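Local coordinates for probable membrane transporter protein MamO (Magnetospirillum magneticum, PDB 5HMA), which promotes magnetite formation and activates the MamE protease, its lumenal protease-like domain binding transition metals while probably not being a protease itself, at residues 36-41 and 70-75; 64-69 and 185-190; 161-166 and 175-180. All blocks are in the same frame, centred on the assembly; numbering follows the deposited sequence.

Contact 1: residues 36-41 and 70-75; sequences TTLHSV and GHDLAL. With NI (nickel (II) ion), chain C.
The side chain of D72 does most of the work here. CB leaves a backbone with positive phi at a G1 beta bulge, where D72 and L73 both face I68 of the neighbouring strand. CG then stands anti to the backbone N (chi1 -171°), which sends the carboxylate across to the turn at 38-41. OD1 takes the backbone N-H of H39 on its syn lone pair, with D72 OD1 2.8 Å from H39 N, and it also lies against L38 CB at 3.3 Å. OD2, again through its syn lone pair, receives H39 ND1 at 2.6 Å, practically in the imidazole plane. Ring and carboxylate are turned only 26° apart. H39 reaches this position with CG in the crowded place between its backbone N and carbonyl carbon (chi1 75°), while S40 OG sits above one face of the ring, toward its rim.

Backbone bonds back this up. L38 N donates to D72 O at 2.8 Å, from above the carbonyl plane. T36 and A74 form an antiparallel hydrogen-bonded pair, with A74 N 2.8 Å from T36 O and T36 N 3.0 Å from A74 O. Beside it A74 CB touches L38 CD1 at 4.0 Å. H71, one residue before D72, turns the other way and binds nickel.

H39 and D72 match the His and Asp of the triad in active trypsin-like relatives, and T148 touches H39, although this domain is thought to be proteolytically inactive. The carboxylate probably keeps the proton on ND1 and fixes the ring's rotation; its charge would probably make the imidazole more basic.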
loop_
_atom_site.group_PDB
_atom_site.type_symbol
_atom_site.label_atom_id
_atom_site.label_comp_id
_atom_site.label_asym_id
_atom_site.label_seq_id
_atom_site.Cartn_x
_atom_site.Cartn_y
_atom_site.Cartn_z
ATOM N N THR A 36 -3.709 -2.522 -2.347
ATOM C CA THR A 36 -2.539 -2.090 -3.091
ATOM C C THR A 36 -3.001 -1.084 -4.147
ATOM O O THR A 36 -4.195 -0.782 -4.221
ATOM C CB THR A 36 -1.797 -3.300 -3.723
ATOM O OG1 THR A 36 -0.537 -2.864 -4.253
ATOM C CG2 THR A 36 -2.637 -3.941 -4.833
ATOM N N THR A 37 -2.071 -0.539 -4.936
ATOM C CA THR A 37 -2.416 0.432 -5.980
ATOM C C THR A 37 -2.926 -0.285 -7.223
ATOM O O THR A 37 -2.342 -1.285 -7.642
ATOM C CB THR A 37 -1.212 1.313 -6.367
ATOM O OG1 THR A 37 0.008 0.576 -6.169
ATOM C CG2 THR A 37 -1.186 2.597 -5.530
ATOM N N LEU A 38 -4.006 0.225 -7.810
ATOM C CA LEU A 38 -4.642 -0.435 -8.951
ATOM C C LEU A 38 -3.720 -0.515 -10.183
ATOM O O LEU A 38 -3.585 -1.580 -10.785
ATOM C CB LEU A 38 -5.951 0.279 -9.312
ATOM C CG LEU A 38 -6.733 -0.301 -10.494
ATOM C CD1 LEU A 38 -6.984 -1.784 -10.295
ATOM C CD2 LEU A 38 -8.055 0.432 -10.705
ATOM N N HIS A 39 -3.071 0.592 -10.548
ATOM C CA HIS A 39 -2.194 0.593 -11.728
ATOM C C HIS A 39 -1.035 -0.404 -11.599
ATOM O O HIS A 39 -0.442 -0.796 -12.595
ATOM C CB HIS A 39 -1.637 1.999 -11.999
ATOM C CG HIS A 39 -0.543 2.420 -11.060
ATOM N ND1 HIS A 39 -0.782 3.144 -9.909
ATOM C CD2 HIS A 39 0.797 2.233 -11.113
ATOM C CE1 HIS A 39 0.363 3.376 -9.292
ATOM N NE2 HIS A 39 1.338 2.839 -10.005
ATOM N N SER A 40 -0.722 -0.827 -10.380
ATOM C CA SER A 40 0.378 -1.764 -10.172
ATOM C C SER A 40 0.005 -3.203 -10.534
ATOM O O SER A 40 0.880 -4.021 -10.820
ATOM C CB SER A 40 0.854 -1.719 -8.712
ATOM O OG SER A 40 1.277 -0.422 -8.359
ATOM N N VAL A 41 -1.284 -3.525 -10.511
ATOM C CA VAL A 41 -1.687 -4.915 -10.695
ATOM C C VAL A 41 -2.600 -5.123 -11.898
ATOM O O VAL A 41 -2.734 -6.246 -12.377
ATOM C CB VAL A 41 -2.374 -5.458 -9.431
ATOM C CG1 VAL A 41 -1.402 -5.469 -8.278
ATOM C CG2 VAL A 41 -3.618 -4.629 -9.098
ATOM N N GLY A 70 -11.262 5.208 -9.128
ATOM C CA GLY A 70 -11.247 6.635 -8.844
ATOM C C GLY A 70 -10.221 7.067 -7.807
ATOM O O GLY A 70 -10.006 8.261 -7.603
ATOM N N HIS A 71 -9.589 6.098 -7.150
ATOM C CA HIS A 71 -8.545 6.387 -6.167
ATOM C C HIS A 71 -7.315 5.517 -6.386
ATOM O O HIS A 71 -6.430 5.470 -5.537
ATOM C CB HIS A 71 -9.066 6.182 -4.745
ATOM C CG HIS A 71 -10.278 7.004 -4.420
ATOM N ND1 HIS A 71 -10.202 8.300 -3.951
ATOM C CD2 HIS A 71 -11.596 6.707 -4.486
ATOM C CE1 HIS A 71 -11.421 8.766 -3.748
ATOM N NE2 HIS A 71 -12.286 7.818 -4.064
ATOM N N ASP A 72 -7.276 4.825 -7.522
ATOM C CA ASP A 72 -6.156 3.961 -7.887
ATOM C C ASP A 72 -5.873 2.909 -6.818
ATOM O O ASP A 72 -4.722 2.604 -6.522
ATOM C CB ASP A 72 -4.897 4.793 -8.161
ATOM C CG ASP A 72 -3.768 3.971 -8.757
ATOM O OD1 ASP A 72 -4.063 2.955 -9.430
ATOM O OD2 ASP A 72 -2.588 4.329 -8.541
ATOM N N LEU A 73 -6.926 2.344 -6.236
ATOM C CA LEU A 73 -6.723 1.254 -5.290
ATOM C C LEU A 73 -7.381 -0.045 -5.757
ATOM O O LEU A 73 -8.378 -0.034 -6.485
ATOM C CB LEU A 73 -7.247 1.631 -3.904
ATOM C CG LEU A 73 -6.583 2.825 -3.219
ATOM C CD1 LEU A 73 -7.114 2.980 -1.807
ATOM C CD2 LEU A 73 -5.082 2.662 -3.213
ATOM N N ALA A 74 -6.789 -1.156 -5.328
ATOM C CA ALA A 74 -7.320 -2.494 -5.553
ATOM C C ALA A 74 -7.337 -3.264 -4.237
ATOM O O ALA A 74 -6.389 -3.183 -3.438
ATOM C CB ALA A 74 -6.487 -3.243 -6.591
ATOM N N LEU A 75 -8.426 -3.993 -4.016
ATOM C CA LEU A 75 -8.541 -4.932 -2.901
ATOM C C LEU A 75 -8.253 -6.326 -3.427
ATOM O O LEU A 75 -8.950 -6.810 -4.315
ATOM C CB LEU A 75 -9.942 -4.892 -2.270
ATOM C CG LEU A 75 -10.160 -5.911 -1.141
ATOM C CD1 LEU A 75 -9.286 -5.551 0.043
ATOM C CD2 LEU A 75 -11.643 -6.024 -0.730
HETATM NI NI NI C . -14.493 8.032 -4.223
HETATM O O HOH W 1 -14.555 6.984 -6.155
HETATM O O HOH W 2 -14.378 9.060 -2.272
HETATM O O HOH W 3 -13.957 9.886 -5.339
#

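Contact 2: residues 64-69 and 185-190; sequences VVKTIP and SHLQDV. With NI (nickel (II) ion), chain C.
K66 and L187 slide past one another in opposite directions, so that the lysine methylenes lie along the leucine tip, K66 CD 3.9 Å from L187 CD2. The lysine chain starts anti to its backbone N and bends at chi2 (142°), passing close to the carbonyl of H186 with CE 3.5 Å from H186 O. It then meets D189 at about a right angle. There K66 NZ makes a salt bridge to the syn lone pair of D189 OD2 at 2.6 Å; D189 presents its carboxylate from the crowded first torsion (chi1 51°). V65 and K66 share the neighbour L75 in a classic beta bulge, and both direct their side chains to the loop after helix 180-185. V65 crosses V190 obliquely, the two CG1 methyls 4.1 Å apart.

I68 crosses H186 obliquely as well. Its CD1 rests 3.8 Å from H186 CB, while I68 CG2 is 3.8 Å from H186 CG; L187 crosses the same isoleucine at about a right angle.

The imidazole of H186 binds nickel through NE2 at 2.2 Å, beside H71 and three waters, with the ion displaced toward CE1. Its ND1 donates to V182 O, in the helix just before, which probably leaves NE2 unprotonated toward the metal.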
loop_
_atom_site.group_PDB
_atom_site.type_symbol
_atom_site.label_atom_id
_atom_site.label_comp_id
_atom_site.label_asym_id
_atom_site.label_seq_id
_atom_site.Cartn_x
_atom_site.Cartn_y
_atom_site.Cartn_z
ATOM N N VAL A 64 -8.070 -10.142 -7.599
ATOM C CA VAL A 64 -8.665 -8.845 -7.338
ATOM C C VAL A 64 -10.110 -9.058 -6.885
ATOM O O VAL A 64 -10.880 -9.723 -7.563
ATOM C CB VAL A 64 -8.600 -7.943 -8.578
ATOM C CG1 VAL A 64 -9.350 -6.642 -8.321
ATOM C CG2 VAL A 64 -7.151 -7.675 -8.964
ATOM N N VAL A 65 -10.474 -8.504 -5.734
ATOM C CA VAL A 65 -11.840 -8.631 -5.227
ATOM C C VAL A 65 -12.664 -7.453 -5.701
ATOM O O VAL A 65 -13.817 -7.593 -6.101
ATOM C CB VAL A 65 -11.864 -8.704 -3.693
ATOM C CG1 VAL A 65 -13.306 -8.685 -3.177
ATOM C CG2 VAL A 65 -11.149 -9.927 -3.226
ATOM N N LYS A 66 -12.050 -6.281 -5.635
ATOM C CA LYS A 66 -12.726 -5.047 -5.968
ATOM C C LYS A 66 -11.699 -4.010 -6.376
ATOM O O LYS A 66 -10.652 -3.876 -5.740
ATOM C CB LYS A 66 -13.559 -4.548 -4.781
ATOM C CG LYS A 66 -14.100 -3.142 -4.967
ATOM C CD LYS A 66 -15.501 -3.002 -4.409
ATOM C CE LYS A 66 -16.117 -1.661 -4.799
ATOM N NZ LYS A 66 -17.537 -1.540 -4.355
ATOM N N THR A 67 -11.999 -3.295 -7.453
ATOM C CA THR A 67 -11.194 -2.166 -7.896
ATOM C C THR A 67 -11.789 -0.878 -7.346
ATOM O O THR A 67 -13.007 -0.750 -7.236
ATOM C CB THR A 67 -11.128 -2.069 -9.434
ATOM O OG1 THR A 67 -12.457 -2.015 -9.966
ATOM C CG2 THR A 67 -10.402 -3.263 -10.026
ATOM N N ILE A 68 -10.931 0.071 -6.986
ATOM C CA ILE A 68 -11.390 1.409 -6.635
ATOM C C ILE A 68 -10.689 2.383 -7.584
ATOM O O ILE A 68 -9.784 3.115 -7.172
ATOM C CB ILE A 68 -11.111 1.724 -5.153
ATOM C CG1 ILE A 68 -11.568 0.564 -4.271
ATOM C CG2 ILE A 68 -11.811 2.993 -4.726
ATOM C CD1 ILE A 68 -11.274 0.771 -2.794
ATOM N N PRO A 69 -11.094 2.374 -8.871
ATOM C CA PRO A 69 -10.365 3.081 -9.937
ATOM C C PRO A 69 -10.228 4.582 -9.690
ATOM O O PRO A 69 -9.181 5.144 -10.004
ATOM C CB PRO A 69 -11.221 2.815 -11.185
ATOM C CG PRO A 69 -12.594 2.563 -10.658
ATOM C CD PRO A 69 -12.359 1.799 -9.367
ATOM N N SER A 185 -14.959 3.478 3.066
ATOM C CA SER A 185 -16.207 3.902 2.434
ATOM C C SER A 185 -16.443 3.241 1.078
ATOM O O SER A 185 -17.587 3.027 0.680
ATOM C CB SER A 185 -16.227 5.421 2.279
ATOM O OG SER A 185 -15.079 5.859 1.582
ATOM N N HIS A 186 -15.365 2.913 0.371
ATOM C CA HIS A 186 -15.498 2.294 -0.946
ATOM C C HIS A 186 -15.483 0.764 -0.839
ATOM O O HIS A 186 -15.474 0.063 -1.851
ATOM C CB HIS A 186 -14.393 2.786 -1.897
ATOM C CG HIS A 186 -14.554 4.216 -2.328
ATOM N ND1 HIS A 186 -14.163 5.281 -1.545
ATOM C CD2 HIS A 186 -15.073 4.757 -3.459
ATOM C CE1 HIS A 186 -14.433 6.414 -2.170
ATOM N NE2 HIS A 186 -14.984 6.124 -3.334
ATOM N N LEU A 187 -15.507 0.246 0.385
ATOM C CA LEU A 187 -15.498 -1.199 0.586
ATOM C C LEU A 187 -16.589 -1.685 1.523
ATOM O O LEU A 187 -16.528 -2.803 2.037
ATOM C CB LEU A 187 -14.151 -1.648 1.128
ATOM C CG LEU A 187 -13.061 -1.663 0.065
ATOM C CD1 LEU A 187 -11.787 -2.225 0.655
ATOM C CD2 LEU A 187 -13.519 -2.479 -1.139
ATOM N N GLN A 188 -17.601 -0.859 1.734
ATOM C CA GLN A 188 -18.673 -1.235 2.640
ATOM C C GLN A 188 -19.605 -2.280 2.014
ATOM O O GLN A 188 -20.707 -2.506 2.506
ATOM C CB GLN A 188 -19.451 0.006 3.070
ATOM C CG GLN A 188 -19.756 0.968 1.938
ATOM C CD GLN A 188 -20.332 2.280 2.438
ATOM O OE1 GLN A 188 -19.896 2.810 3.461
ATOM N NE2 GLN A 188 -21.321 2.807 1.722
ATOM N N ASP A 189 -19.150 -2.927 0.943
ATOM C CA ASP A 189 -19.902 -4.017 0.320
ATOM C C ASP A 189 -19.090 -5.321 0.221
ATOM O O ASP A 189 -19.347 -6.145 -0.660
ATOM C CB ASP A 189 -20.395 -3.602 -1.077
ATOM C CG ASP A 189 -19.283 -3.034 -1.960
ATOM O OD1 ASP A 189 -18.103 -3.043 -1.537
ATOM O OD2 ASP A 189 -19.596 -2.583 -3.087
ATOM N N VAL A 190 -18.116 -5.505 1.115
ATOM C CA VAL A 190 -17.292 -6.718 1.125
ATOM C C VAL A 190 -17.214 -7.350 2.530
ATOM O O VAL A 190 -17.959 -8.286 2.839
ATOM C CB VAL A 190 -15.869 -6.432 0.590
ATOM C CG1 VAL A 190 -15.132 -7.740 0.323
ATOM C CG2 VAL A 190 -15.920 -5.577 -0.675
HETATM NI NI NI C . -14.493 8.032 -4.223
HETATM O O HOH W 1 -14.555 6.984 -6.155
HETATM O O HOH W 2 -14.378 9.060 -2.272
HETATM O O HOH W 3 -13.957 9.886 -5.339
#

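Contact 3: residues 161-166 and 175-180; sequences GINIAA and GFTVPA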
loop_
_atom_site.group_PDB
_atom_site.type_symbol
_atom_site.label_atom_id
_atom_site.label_comp_id
_atom_site.label_asym_id
_atom_site.label_seq_id
_atom_site.Cartn_x
_atom_site.Cartn_y
_atom_site.Cartn_z
ATOM N N GLY A 161 -3.045 5.549 5.380
ATOM C CA GLY A 161 -3.253 5.582 3.945
ATOM C C GLY A 161 -2.402 4.641 3.119
ATOM O O GLY A 161 -1.615 3.862 3.647
ATOM N N ILE A 162 -2.577 4.728 1.807
ATOM C CA ILE A 162 -1.863 3.907 0.842
ATOM C C ILE A 162 -1.061 4.823 -0.081
ATOM O O ILE A 162 -1.605 5.757 -0.671
ATOM C CB ILE A 162 -2.833 3.026 0.033
ATOM C CG1 ILE A 162 -3.591 2.067 0.959
ATOM C CG2 ILE A 162 -2.067 2.285 -1.051
ATOM C CD1 ILE A 162 -2.699 1.025 1.626
ATOM N N ASN A 163 0.228 4.547 -0.216
ATOM C CA ASN A 163 1.121 5.481 -0.876
ATOM C C ASN A 163 1.205 5.303 -2.384
ATOM O O ASN A 163 0.998 4.208 -2.908
ATOM C CB ASN A 163 2.504 5.364 -0.248
ATOM C CG ASN A 163 2.496 5.812 1.199
ATOM O OD1 ASN A 163 1.899 6.847 1.528
ATOM N ND2 ASN A 163 3.125 5.033 2.075
ATOM N N ILE A 164 1.478 6.414 -3.063
ATOM C CA ILE A 164 1.714 6.461 -4.500
ATOM C C ILE A 164 2.939 7.325 -4.739
ATOM O O ILE A 164 2.931 8.518 -4.409
ATOM C CB ILE A 164 0.520 7.034 -5.268
ATOM C CG1 ILE A 164 -0.760 6.230 -4.984
ATOM C CG2 ILE A 164 0.844 7.112 -6.772
ATOM C CD1 ILE A 164 -2.004 6.777 -5.700
ATOM N N ALA A 165 3.993 6.735 -5.298
ATOM C CA ALA A 165 5.148 7.529 -5.718
ATOM C C ALA A 165 4.877 8.135 -7.077
ATOM O O ALA A 165 4.560 7.415 -8.022
ATOM C CB ALA A 165 6.404 6.679 -5.760
ATOM N N ALA A 166 4.988 9.453 -7.188
ATOM C CA ALA A 166 4.808 10.092 -8.486
ATOM C C ALA A 166 6.082 10.811 -8.886
ATOM O O ALA A 166 6.935 11.089 -8.047
ATOM C CB ALA A 166 3.637 11.052 -8.465
ATOM N N GLY A 175 5.932 12.231 -3.044
ATOM C CA GLY A 175 5.087 11.294 -2.326
ATOM C C GLY A 175 3.623 11.686 -2.195
ATOM O O GLY A 175 3.292 12.772 -1.714
ATOM N N PHE A 176 2.737 10.796 -2.627
ATOM C CA PHE A 176 1.305 10.996 -2.443
ATOM C C PHE A 176 0.727 9.873 -1.604
ATOM O O PHE A 176 1.343 8.809 -1.472
ATOM C CB PHE A 176 0.605 11.080 -3.793
ATOM C CG PHE A 176 0.910 12.339 -4.530
ATOM C CD1 PHE A 176 2.116 12.487 -5.202
ATOM C CD2 PHE A 176 0.013 13.398 -4.518
ATOM C CE1 PHE A 176 2.419 13.665 -5.865
ATOM C CE2 PHE A 176 0.305 14.589 -5.196
ATOM C CZ PHE A 176 1.511 14.719 -5.864
ATOM N N THR A 177 -0.447 10.106 -1.023
ATOM C CA THR A 177 -1.098 9.086 -0.207
ATOM C C THR A 177 -2.616 9.172 -0.296
ATOM O O THR A 177 -3.196 10.239 -0.056
ATOM C CB THR A 177 -0.709 9.192 1.294
ATOM O OG1 THR A 177 0.714 9.105 1.446
ATOM C CG2 THR A 177 -1.371 8.064 2.076
ATOM N N VAL A 178 -3.247 8.047 -0.640
ATOM C CA VAL A 178 -4.699 7.910 -0.575
ATOM C C VAL A 178 -5.118 7.705 0.877
ATOM O O VAL A 178 -4.701 6.739 1.498
ATOM C CB VAL A 178 -5.187 6.742 -1.428
ATOM C CG1 VAL A 178 -6.717 6.719 -1.458
ATOM C CG2 VAL A 178 -4.584 6.804 -2.840
ATOM N N PRO A 179 -5.935 8.619 1.432
ATOM C CA PRO A 179 -6.357 8.481 2.837
ATOM C C PRO A 179 -7.071 7.155 3.115
ATOM O O PRO A 179 -7.844 6.690 2.282
ATOM C CB PRO A 179 -7.311 9.665 3.039
ATOM C CG PRO A 179 -6.863 10.674 2.039
ATOM C CD PRO A 179 -6.397 9.879 0.832
ATOM N N ALA A 180 -6.821 6.559 4.276
ATOM C CA ALA A 180 -7.367 5.241 4.582
ATOM C C ALA A 180 -8.898 5.238 4.640
ATOM O O ALA A 180 -9.519 4.201 4.428
ATOM C CB ALA A 180 -6.788 4.724 5.891
#
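Four backbone hydrogen bonds zip the two strands together in antiparallel register, one pair between I162 and V178 and another between I164 and F176. Three of them lie in the carbonyl plane; the fourth, from I164 N to F176 O at 2.9 Å, is nearly straight (171°) but comes in above it. Alpha hydrogens add to this: T177 CA is 3.4 Å from I162 O. At G161 the neighbouring strand comes very close, V178 O lying 3.1 Å from G161 CA and T177 CG2 3.6 Å from it.

This is a beta hairpin of the second barrel of the trypsin-like fold, next to strands 131-139 and 151-153. In active relatives the first of its strands borders the substrate pocket; here T148 OG1 is hydrogen-bonded to A165 N.

The polar pair sits on the face carrying N163 and T177, whose side chains run side by side in the same direction, in contact with L152. T177 OG1 donates to N163 OD1 at 2.6 Å, nearly along the C=O axis (163°).

Apolar contacts take the other face. I164 and V178 cross obliquely, I164 CD1 3.9 Å from V178 CG2, A166 CB meets F176 CD1 at 3.9 Å, and L126 touches I164, A166 and F176.

Overall arrangement
Going from the N terminus, 36-41 comes first, and contact 1 closes its loop when the chain returns at 70-75. Before it does so, 64-69 has already opened contact 2, which closes only at 185-190, so the two cross. Contact 3 opens after contact 1 has closed and ties off a short hairpin nested inside the long loop of contact 2. Contacts 1 and 2 share the first barrel, where strands 58-68 and 73-78 are neighbours, and contact 2 fastens the end of the protease-like domain to it. H71 and H186 join them again through one nickel ion. Contact 3 belongs to the second barrel and packs against contact 1, T37 CG2 meeting I164; it does not touch contact 2.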